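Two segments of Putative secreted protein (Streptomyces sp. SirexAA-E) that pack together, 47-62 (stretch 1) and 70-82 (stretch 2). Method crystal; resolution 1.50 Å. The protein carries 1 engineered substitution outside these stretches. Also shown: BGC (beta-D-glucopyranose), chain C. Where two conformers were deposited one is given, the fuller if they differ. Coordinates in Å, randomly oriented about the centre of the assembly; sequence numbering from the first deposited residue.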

ATOM      1  N   SER A  47      11.486  12.410  11.996  0.73 14.67           N
ATOM      2  CA  SER A  47      10.302  13.263  11.945  0.73 16.17           C
ATOM      3  C   SER A  47      10.204  14.002  10.614  0.73 16.38           C
ATOM      4  O   SER A  47       9.489  14.999  10.499  0.73 17.38           O
ATOM      5  CB  SER A  47      10.306  14.263  13.104  0.73 17.55           C
ATOM      6  OG  SER A  47      11.465  15.072  13.074  0.73 18.57           O
ATOM      7  N   ASN A  48      10.916  13.502   9.608  1.00 15.44           N
ATOM      8  CA  ASN A  48      10.957  14.154   8.295  1.00 15.41           C
ATOM      9  C   ASN A  48       9.769  13.739   7.429  1.00 14.33           C
ATOM     10  O   ASN A  48       9.939  13.117   6.381  1.00 15.48           O
ATOM     11  CB  ASN A  48      12.282  13.818   7.600  1.00 15.57           C
ATOM     12  CG  ASN A  48      12.629  14.783   6.484  1.00 17.95           C
ATOM     13  OD1 ASN A  48      11.896  15.738   6.210  1.00 19.28           O
ATOM     14  ND2 ASN A  48      13.765  14.543   5.839  1.00 17.91           N
ATOM     15  N   GLN A  49       8.563  14.091   7.872  1.00 14.25           N
ATOM     16  CA  GLN A  49       7.349  13.536   7.277  1.00 13.45           C
ATOM     17  C   GLN A  49       7.155  13.962   5.819  1.00 13.65           C
ATOM     18  O   GLN A  49       6.652  13.178   4.999  1.00 14.13           O
ATOM     19  CB  GLN A  49       6.109  13.915   8.104  1.00 13.70           C
ATOM     20  CG  GLN A  49       4.828  13.342   7.499  1.00 13.63           C
ATOM     21  CD  GLN A  49       3.594  13.439   8.383  1.00 15.48           C
ATOM     22  OE1 GLN A  49       2.539  12.919   8.025  1.00 16.36           O
ATOM     23  NE2 GLN A  49       3.711  14.107   9.523  1.00 17.24           N
ATOM     24  N   PHE A  50       7.558  15.185   5.482  1.00 14.15           N
ATOM     25  CA  PHE A  50       7.301  15.697   4.136  1.00 13.87           C
ATOM     26  C   PHE A  50       8.547  16.174   3.385  1.00 14.60           C
ATOM     27  O   PHE A  50       8.433  16.856   2.367  1.00 17.14           O
ATOM     28  CB  PHE A  50       6.276  16.838   4.204  1.00 13.38           C
ATOM     29  CG  PHE A  50       4.922  16.404   4.695  1.00 12.13           C
ATOM     30  CD1 PHE A  50       4.124  15.566   3.918  1.00 13.49           C
ATOM     31  CD2 PHE A  50       4.438  16.836   5.927  1.00 13.26           C
ATOM     32  CE1 PHE A  50       2.872  15.167   4.360  1.00 13.57           C
ATOM     33  CE2 PHE A  50       3.182  16.434   6.377  1.00 14.61           C
ATOM     34  CZ  PHE A  50       2.399  15.604   5.594  1.00 14.64           C
ATOM     35  N   GLY A  51       9.728  15.798   3.864  1.00 14.86           N
ATOM     36  CA  GLY A  51      10.957  16.209   3.216  1.00 14.83           C
ATOM     37  C   GLY A  51      11.197  15.462   1.918  1.00 14.16           C
ATOM     38  O   GLY A  51      10.471  14.521   1.588  1.00 14.76           O
ATOM     39  N   THR A  52      12.234  15.869   1.190  1.00 14.69           N
ATOM     40  CA  THR A  52      12.537  15.269  -0.103  1.00 14.97           C
ATOM     41  C   THR A  52      13.687  14.263  -0.047  1.00 13.71           C
ATOM     42  O   THR A  52      14.015  13.641  -1.060  1.00 16.52           O
ATOM     43  CB  THR A  52      12.863  16.348  -1.153  1.00 18.27           C
ATOM     44  OG1 THR A  52      13.884  17.219  -0.650  1.00 20.52           O
ATOM     45  CG2 THR A  52      11.612  17.171  -1.484  1.00 19.88           C
ATOM     46  N   ASP A  53      14.283  14.070   1.126  1.00 15.42           N
ATOM     47  CA  ASP A  53      15.344  13.077   1.237  1.00 14.56           C
ATOM     48  C   ASP A  53      14.752  11.662   1.171  1.00 13.80           C
ATOM     49  O   ASP A  53      13.614  11.430   1.585  1.00 14.46           O
ATOM     50  CB  ASP A  53      16.156  13.283   2.520  1.00 17.20           C
ATOM     51  CG  ASP A  53      17.124  14.471   2.419  1.00 22.80           C
ATOM     52  OD1 ASP A  53      17.392  14.952   1.297  1.00 26.10           O
ATOM     53  OD2 ASP A  53      17.639  14.910   3.461  1.00 27.75           O
ATOM     54  N   ARG A  54      15.533  10.733   0.617  1.00 13.32           N
ATOM     55  CA  ARG A  54      15.111   9.352   0.365  1.00 12.23           C
ATOM     56  C   ARG A  54      16.282   8.406   0.592  1.00 13.41           C
ATOM     57  O   ARG A  54      17.390   8.696   0.144  1.00 15.23           O
ATOM     58  CB  ARG A  54      14.609   9.184  -1.077  1.00 13.53           C
ATOM     59  CG  ARG A  54      13.410  10.039  -1.463  1.00 12.77           C
ATOM     60  CD  ARG A  54      12.170   9.564  -0.734  1.00 12.29           C
ATOM     61  NE  ARG A  54      10.943  10.191  -1.227  1.00 13.08           N
ATOM     62  CZ  ARG A  54      10.444  11.343  -0.781  1.00 13.04           C
ATOM     63  NH1 ARG A  54      11.082  12.036   0.156  1.00 12.33           N
ATOM     64  NH2 ARG A  54       9.311  11.816  -1.287  1.00 14.50           N
ATOM     65  N   TYR A  55      16.040   7.261   1.232  1.00 12.12           N
ATOM     66  CA  TYR A  55      17.118   6.317   1.532  1.00 13.51           C
ATOM     67  C   TYR A  55      16.701   4.876   1.363  1.00 12.09           C
ATOM     68  O   TYR A  55      15.619   4.485   1.828  1.00 12.13           O
ATOM     69  CB  TYR A  55      17.619   6.484   2.971  1.00 14.93           C
ATOM     70  CG  TYR A  55      18.190   7.832   3.296  1.00 16.86           C
ATOM     71  CD1 TYR A  55      17.375   8.851   3.774  1.00 17.08           C
ATOM     72  CD2 TYR A  55      19.545   8.084   3.150  1.00 19.67           C
ATOM     73  CE1 TYR A  55      17.890  10.083   4.081  1.00 19.82           C
ATOM     74  CE2 TYR A  55      20.073   9.318   3.460  1.00 22.32           C
ATOM     75  CZ  TYR A  55      19.240  10.311   3.926  1.00 23.53           C
ATOM     76  OH  TYR A  55      19.760  11.545   4.238  1.00 28.55           O
ATOM     77  N   ALA A  56      17.577   4.075   0.750  1.00 11.44           N
ATOM     78  CA  ALA A  56      17.417   2.620   0.765  1.00 10.18           C
ATOM     79  C   ALA A  56      18.594   2.006   1.500  1.00 13.22           C
ATOM     80  O   ALA A  56      19.749   2.312   1.192  1.00 14.94           O
ATOM     81  CB  ALA A  56      17.316   2.050  -0.650  1.00 12.11           C
ATOM     82  N   LEU A  57      18.295   1.159   2.483  1.00 12.19           N
ATOM     83  CA  LEU A  57      19.313   0.430   3.239  1.00 12.81           C
ATOM     84  C   LEU A  57      19.285  -1.018   2.765  1.00 13.48           C
ATOM     85  O   LEU A  57      18.266  -1.700   2.891  1.00 14.22           O
ATOM     86  CB  LEU A  57      19.053   0.509   4.748  1.00 13.05           C
ATOM     87  CG  LEU A  57      18.716   1.899   5.303  1.00 12.28           C
ATOM     88  CD1 LEU A  57      18.361   1.816   6.784  1.00 14.03           C
ATOM     89  CD2 LEU A  57      19.868   2.873   5.060  1.00 14.67           C
ATOM     90  N   MET A  58      20.395  -1.486   2.205  1.00 13.13           N
ATOM     91  CA  MET A  58      20.459  -2.816   1.605  0.65 12.11           C
ATOM     92  C   MET A  58      21.545  -3.643   2.264  1.00 14.72           C
ATOM     93  O   MET A  58      22.675  -3.186   2.393  1.00 16.83           O
ATOM     94  CB  MET A  58      20.721  -2.709   0.100  0.65 12.73           C
ATOM     95  CG  MET A  58      19.541  -2.180  -0.696  0.65 13.56           C
ATOM     96  SD  MET A  58      18.261  -3.436  -0.816  0.65 15.04           S
ATOM     97  CE  MET A  58      17.144  -2.695  -1.997  0.65 13.99           C
ATOM     98  N   PHE A  59      21.206  -4.860   2.664  1.00 13.38           N
ATOM     99  CA  PHE A  59      22.146  -5.707   3.385  1.00 14.04           C
ATOM    100  C   PHE A  59      22.498  -6.969   2.607  1.00 14.12           C
ATOM    101  O   PHE A  59      21.617  -7.767   2.268  1.00 14.41           O
ATOM    102  CB  PHE A  59      21.560  -6.070   4.756  1.00 14.32           C
ATOM    103  CG  PHE A  59      21.501  -4.908   5.713  1.00 14.24           C
ATOM    104  CD1 PHE A  59      20.548  -3.905   5.566  1.00 14.79           C
ATOM    105  CD2 PHE A  59      22.404  -4.818   6.760  1.00 15.16           C
ATOM    106  CE1 PHE A  59      20.510  -2.830   6.444  1.00 14.02           C
ATOM    107  CE2 PHE A  59      22.366  -3.758   7.639  1.00 15.59           C
ATOM    108  CZ  PHE A  59      21.421  -2.758   7.481  1.00 14.80           C
ATOM    109  N   LYS A  60      23.788  -7.139   2.320  1.00 15.61           N
ATOM    110  CA  LYS A  60      24.269  -8.334   1.624  0.89 15.06           C
ATOM    111  C   LYS A  60      24.045  -9.575   2.485  1.00 15.31           C
ATOM    112  O   LYS A  60      23.997  -9.487   3.720  1.00 15.33           O
ATOM    113  CB  LYS A  60      25.752  -8.203   1.266  0.89 17.60           C
ATOM    114  CG  LYS A  60      26.073  -7.039   0.350  0.89 20.02           C
ATOM    115  CD  LYS A  60      27.508  -7.113  -0.158  0.89 22.28           C
ATOM    116  CE  LYS A  60      27.765  -6.040  -1.198  0.89 27.40           C
ATOM    117  NZ  LYS A  60      29.110  -6.181  -1.830  0.89 30.39           N
ATOM    118  N   PRO A  61      23.900 -10.742   1.840  1.00 15.83           N
ATOM    119  CA  PRO A  61      23.674 -11.967   2.619  1.00 16.19           C
ATOM    120  C   PRO A  61      24.735 -12.212   3.687  1.00 16.31           C
ATOM    121  O   PRO A  61      25.926 -11.943   3.474  1.00 17.61           O
ATOM    122  CB  PRO A  61      23.718 -13.068   1.560  1.00 18.48           C
ATOM    123  CG  PRO A  61      23.279 -12.399   0.317  1.00 18.77           C
ATOM    124  CD  PRO A  61      23.796 -10.986   0.389  1.00 16.91           C
ATOM    125  N   GLY A  62      24.284 -12.711   4.835  1.00 15.28           N
ATOM    126  CA  GLY A  62      25.160 -12.980   5.956  1.00 16.63           C
ATOM    127  C   GLY A  62      24.425 -12.785   7.264  1.00 16.31           C
ATOM    128  O   GLY A  62      23.191 -12.749   7.292  1.00 16.86           O
ATOM    129  N   GLN A  70      16.367   1.382  13.398  1.00 16.05           N
ATOM    130  CA  GLN A  70      15.142   2.158  13.516  1.00 15.64           C
ATOM    131  C   GLN A  70      14.865   2.797  12.174  1.00 14.03           C
ATOM    132  O   GLN A  70      15.754   3.419  11.579  1.00 14.40           O
ATOM    133  CB  GLN A  70      15.256   3.222  14.609  1.00 17.09           C
ATOM    134  CG  GLN A  70      15.371   2.647  16.018  1.00 20.17           C
ATOM    135  CD  GLN A  70      15.411   3.729  17.079  1.00 24.04           C
ATOM    136  OE1 GLN A  70      14.379   4.279  17.462  1.00 25.48           O
ATOM    137  NE2 GLN A  70      16.611   4.045  17.556  1.00 25.23           N
ATOM    138  N   ILE A  71      13.631   2.646  11.703  1.00 13.27           N
ATOM    139  CA  ILE A  71      13.250   3.064  10.362  1.00 12.51           C
ATOM    140  C   ILE A  71      12.364   4.306  10.408  1.00 11.21           C
ATOM    141  O   ILE A  71      11.247   4.257  10.936  1.00 13.66           O
ATOM    142  CB  ILE A  71      12.520   1.920   9.625  1.00 11.98           C
ATOM    143  CG1 ILE A  71      13.337   0.619   9.719  1.00 12.07           C
ATOM    144  CG2 ILE A  71      12.229   2.310   8.187  1.00 13.49           C
ATOM    145  CD1 ILE A  71      14.762   0.711   9.170  1.00 13.85           C
ATOM    146  N   GLY A  72      12.875   5.424   9.882  1.00 12.81           N
ATOM    147  CA  GLY A  72      12.114   6.661   9.802  1.00 12.45           C
ATOM    148  C   GLY A  72      11.369   6.820   8.491  1.00 10.89           C
ATOM    149  O   GLY A  72      11.178   5.844   7.763  1.00 12.27           O
ATOM    150  N   PHE A  73      10.942   8.044   8.188  1.00 11.08           N
ATOM    151  CA  PHE A  73      10.246   8.323   6.936  1.00 10.42           C
ATOM    152  C   PHE A  73      11.134   8.053   5.722  1.00 13.75           C
ATOM    153  O   PHE A  73      12.352   8.218   5.792  1.00 13.10           O
ATOM    154  CB  PHE A  73       9.764   9.778   6.893  1.00 11.62           C
ATOM    155  CG  PHE A  73       8.569  10.051   7.766  1.00 11.99           C
ATOM    156  CD1 PHE A  73       8.727  10.513   9.068  1.00 11.78           C
ATOM    157  CD2 PHE A  73       7.281   9.816   7.286  1.00 12.59           C
ATOM    158  CE1 PHE A  73       7.619  10.759   9.870  1.00 12.09           C
ATOM    159  CE2 PHE A  73       6.172  10.058   8.078  1.00 12.21           C
ATOM    160  CZ  PHE A  73       6.338  10.528   9.373  1.00 12.19           C
ATOM    161  N   TYR A  74      10.500   7.641   4.625  1.00 12.94           N
ATOM    162  CA  TYR A  74      11.151   7.467   3.319  1.00 11.34           C
ATOM    163  C   TYR A  74      12.432   6.649   3.406  1.00 13.19           C
ATOM    164  O   TYR A  74      13.429   6.948   2.747  1.00 12.80           O
ATOM    165  CB  TYR A  74      11.452   8.824   2.675  1.00 11.99           C
ATOM    166  CG  TYR A  74      10.269   9.760   2.620  1.00 12.25           C
ATOM    167  CD1 TYR A  74       9.205   9.531   1.747  1.00 12.16           C
ATOM    168  CD2 TYR A  74      10.212  10.877   3.445  1.00 13.83           C
ATOM    169  CE1 TYR A  74       8.117  10.401   1.697  1.00 12.95           C
ATOM    170  CE2 TYR A  74       9.131  11.743   3.409  1.00 12.32           C
ATOM    171  CZ  TYR A  74       8.090  11.504   2.532  1.00 11.89           C
ATOM    172  OH  TYR A  74       7.029  12.380   2.513  1.00 14.05           O
ATOM    173  N   THR A  75      12.376   5.592   4.206  1.00 11.86           N
ATOM    174  CA  THR A  75      13.493   4.682   4.359  1.00 11.47           C
ATOM    175  C   THR A  75      13.006   3.266   4.066  1.00 11.77           C
ATOM    176  O   THR A  75      12.049   2.805   4.684  1.00 12.79           O
ATOM    177  CB  THR A  75      14.092   4.762   5.784  1.00 11.80           C
ATOM    178  OG1 THR A  75      14.509   6.111   6.050  1.00 12.93           O
ATOM    179  CG2 THR A  75      15.283   3.856   5.909  1.00 13.35           C
ATOM    180  N   SER A  76      13.642   2.596   3.103  1.00 11.07           N
ATOM    181  CA  SER A  76      13.407   1.174   2.887  1.00 10.43           C
ATOM    182  C   SER A  76      14.579   0.395   3.460  1.00 11.98           C
ATOM    183  O   SER A  76      15.719   0.869   3.441  1.00 12.72           O
ATOM    184  CB  SER A  76      13.240   0.843   1.397  1.00 11.35           C
ATOM    185  OG  SER A  76      14.394   1.194   0.652  1.00 12.36           O
ATOM    186  N   ILE A  77      14.304  -0.799   3.977  1.00 11.59           N
ATOM    187  CA  ILE A  77      15.389  -1.673   4.411  1.00 11.80           C
ATOM    188  C   ILE A  77      15.116  -3.068   3.878  1.00 11.67           C
ATOM    189  O   ILE A  77      13.975  -3.529   3.873  1.00 12.20           O
ATOM    190  CB  ILE A  77      15.557  -1.675   5.958  1.00 11.88           C
ATOM    191  CG1 ILE A  77      16.790  -2.487   6.366  1.00 12.92           C
ATOM    192  CG2 ILE A  77      14.296  -2.171   6.664  1.00 12.32           C
ATOM    193  CD1 ILE A  77      17.208  -2.248   7.803  1.00 14.08           C
ATOM    194  N   ALA A  78      16.154  -3.721   3.376  1.00 10.88           N
ATOM    195  CA  ALA A  78      15.976  -5.042   2.790  1.00 11.43           C
ATOM    196  C   ALA A  78      17.259  -5.851   2.773  1.00 11.80           C
ATOM    197  O   ALA A  78      18.366  -5.302   2.793  1.00 12.84           O
ATOM    198  CB  ALA A  78      15.425  -4.921   1.362  1.00 12.79           C
ATOM    199  N   GLY A  79      17.088  -7.167   2.723  1.00 11.70           N
ATOM    200  CA  GLY A  79      18.190  -8.082   2.482  1.00 11.26           C
ATOM    201  C   GLY A  79      18.351  -8.361   0.996  1.00 13.42           C
ATOM    202  O   GLY A  79      17.433  -8.143   0.199  1.00 13.54           O
ATOM    203  N   LEU A  80      19.527  -8.859   0.635  1.00 13.69           N
ATOM    204  CA  LEU A  80      19.882  -9.085  -0.760  1.00 15.03           C
ATOM    205  C   LEU A  80      20.116 -10.566  -1.068  1.00 16.65           C
ATOM    206  O   LEU A  80      20.764 -10.906  -2.052  1.00 15.33           O
ATOM    207  CB  LEU A  80      21.127  -8.267  -1.122  1.00 15.12           C
ATOM    208  CG  LEU A  80      20.962  -6.745  -1.175  1.00 14.57           C
ATOM    209  CD1 LEU A  80      22.330  -6.045  -1.202  1.00 15.21           C
ATOM    210  CD2 LEU A  80      20.113  -6.331  -2.383  1.00 15.10           C
ATOM    211  N   GLY A  81      19.579 -11.446  -0.230  1.00 15.34           N
ATOM    212  CA  GLY A  81      19.617 -12.866  -0.523  1.00 15.98           C
ATOM    213  C   GLY A  81      18.458 -13.275  -1.411  1.00 17.60           C
ATOM    214  O   GLY A  81      17.504 -12.520  -1.599  1.00 18.87           O
ATOM    215  N   LEU A  82      18.535 -14.478  -1.962  1.00 17.95           N
ATOM    216  CA  LEU A  82      17.423 -15.020  -2.720  1.00 19.03           C
ATOM    217  C   LEU A  82      16.285 -15.359  -1.763  1.00 18.44           C
ATOM    218  O   LEU A  82      15.108 -15.265  -2.115  1.00 20.46           O
ATOM    219  CB  LEU A  82      17.860 -16.253  -3.511  1.00 22.03           C
ATOM    220  CG  LEU A  82      16.814 -16.863  -4.439  1.00 26.95           C
ATOM    221  CD1 LEU A  82      16.344 -15.855  -5.485  1.00 27.82           C
ATOM    222  CD2 LEU A  82      17.387 -18.100  -5.097  1.00 28.31           C
TER
HETATM  223  C2  BGC C   2      12.317   2.753  20.843  0.83 26.41           C
HETATM  224  C3  BGC C   2      13.537   1.868  21.035  0.83 25.05           C
HETATM  225  C4  BGC C   2      14.803   2.666  20.751  0.83 27.47           C
HETATM  226  C5  BGC C   2      14.822   3.969  21.547  0.83 28.19           C
HETATM  227  C6  BGC C   2      16.015   4.823  21.124  0.83 31.90           C
HETATM  228  C1  BGC C   2      12.456   3.988  21.728  0.83 28.91           C
HETATM  229  O2  BGC C   2      11.141   2.037  21.158  0.83 26.25           O
HETATM  230  O3  BGC C   2      13.461   0.771  20.150  0.83 26.97           O
HETATM  231  O4  BGC C   2      15.939   1.892  21.067  0.83 28.49           O
HETATM  232  O5  BGC C   2      13.623   4.696  21.353  0.83 30.05           O
HETATM  233  O6  BGC C   2      16.041   6.008  21.886  0.83 47.52           O
HETATM  234  O   HOH W   1      15.965  -1.024   0.796  1.00 15.64           O

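Backbone hydrogen bonds form the spine of this contact. Strands 55-59 and 75-79 run parallel, their directions only 13° apart, and in the usual parallel pattern the odd-numbered residues of the first strand bond to residues flanking their partners. Y55 N donates to Y74 O (3.0 Å) and Y55 O accepts from S76 N (3.0 Å); L57 N reaches S76 O (2.8 Å) and L57 O receives A78 N (3.0 Å). F59 N bonds to A78 O (2.9 Å), whereas the last link, L80 N to F59 O (2.9 Å), is weak, its angle having fallen to 127°. CA-H...O contacts fill in between, as from T75 CA to Y55 O (3.3 Å).

Ahead of the strands, aromatic rings do the work. Y74, at positive phi within the type II turn from G72 to T75, buries more area than any other residue here. Its ring offers a flat, electron-rich face on which the R54 guanidinium stacks, planes at 4° and R54 CZ 3.7 Å from the ring centroid, a cation-pi arrangement. R54 NH1 also donates to G51 O (2.9 Å) and D53 O (3.0 Å), which helps hold the planar group in place. The phenol suits its site at the far end too: Y74 OH donates to Q49 O (2.6 Å). F73 supplies a second platform, with Q49 CA 3.5 Å from its ring centroid and almost on the ring normal, a CH-pi contact.

Apolar packing differs between the sheet faces. Beside L57, the branched I77 fills space, I77 CD1 lying 3.6 Å from F59 CE1. On the face of A56, M58, S76 and A78, the flexible M58 places SD 3.9 Å from A78 CB and 3.8 Å from L80 CD2. The small A56 lets S76 OG approach A56 CB to 3.3 Å, and a water links S76 OG (2.7 Å) to L57 O (3.2 Å).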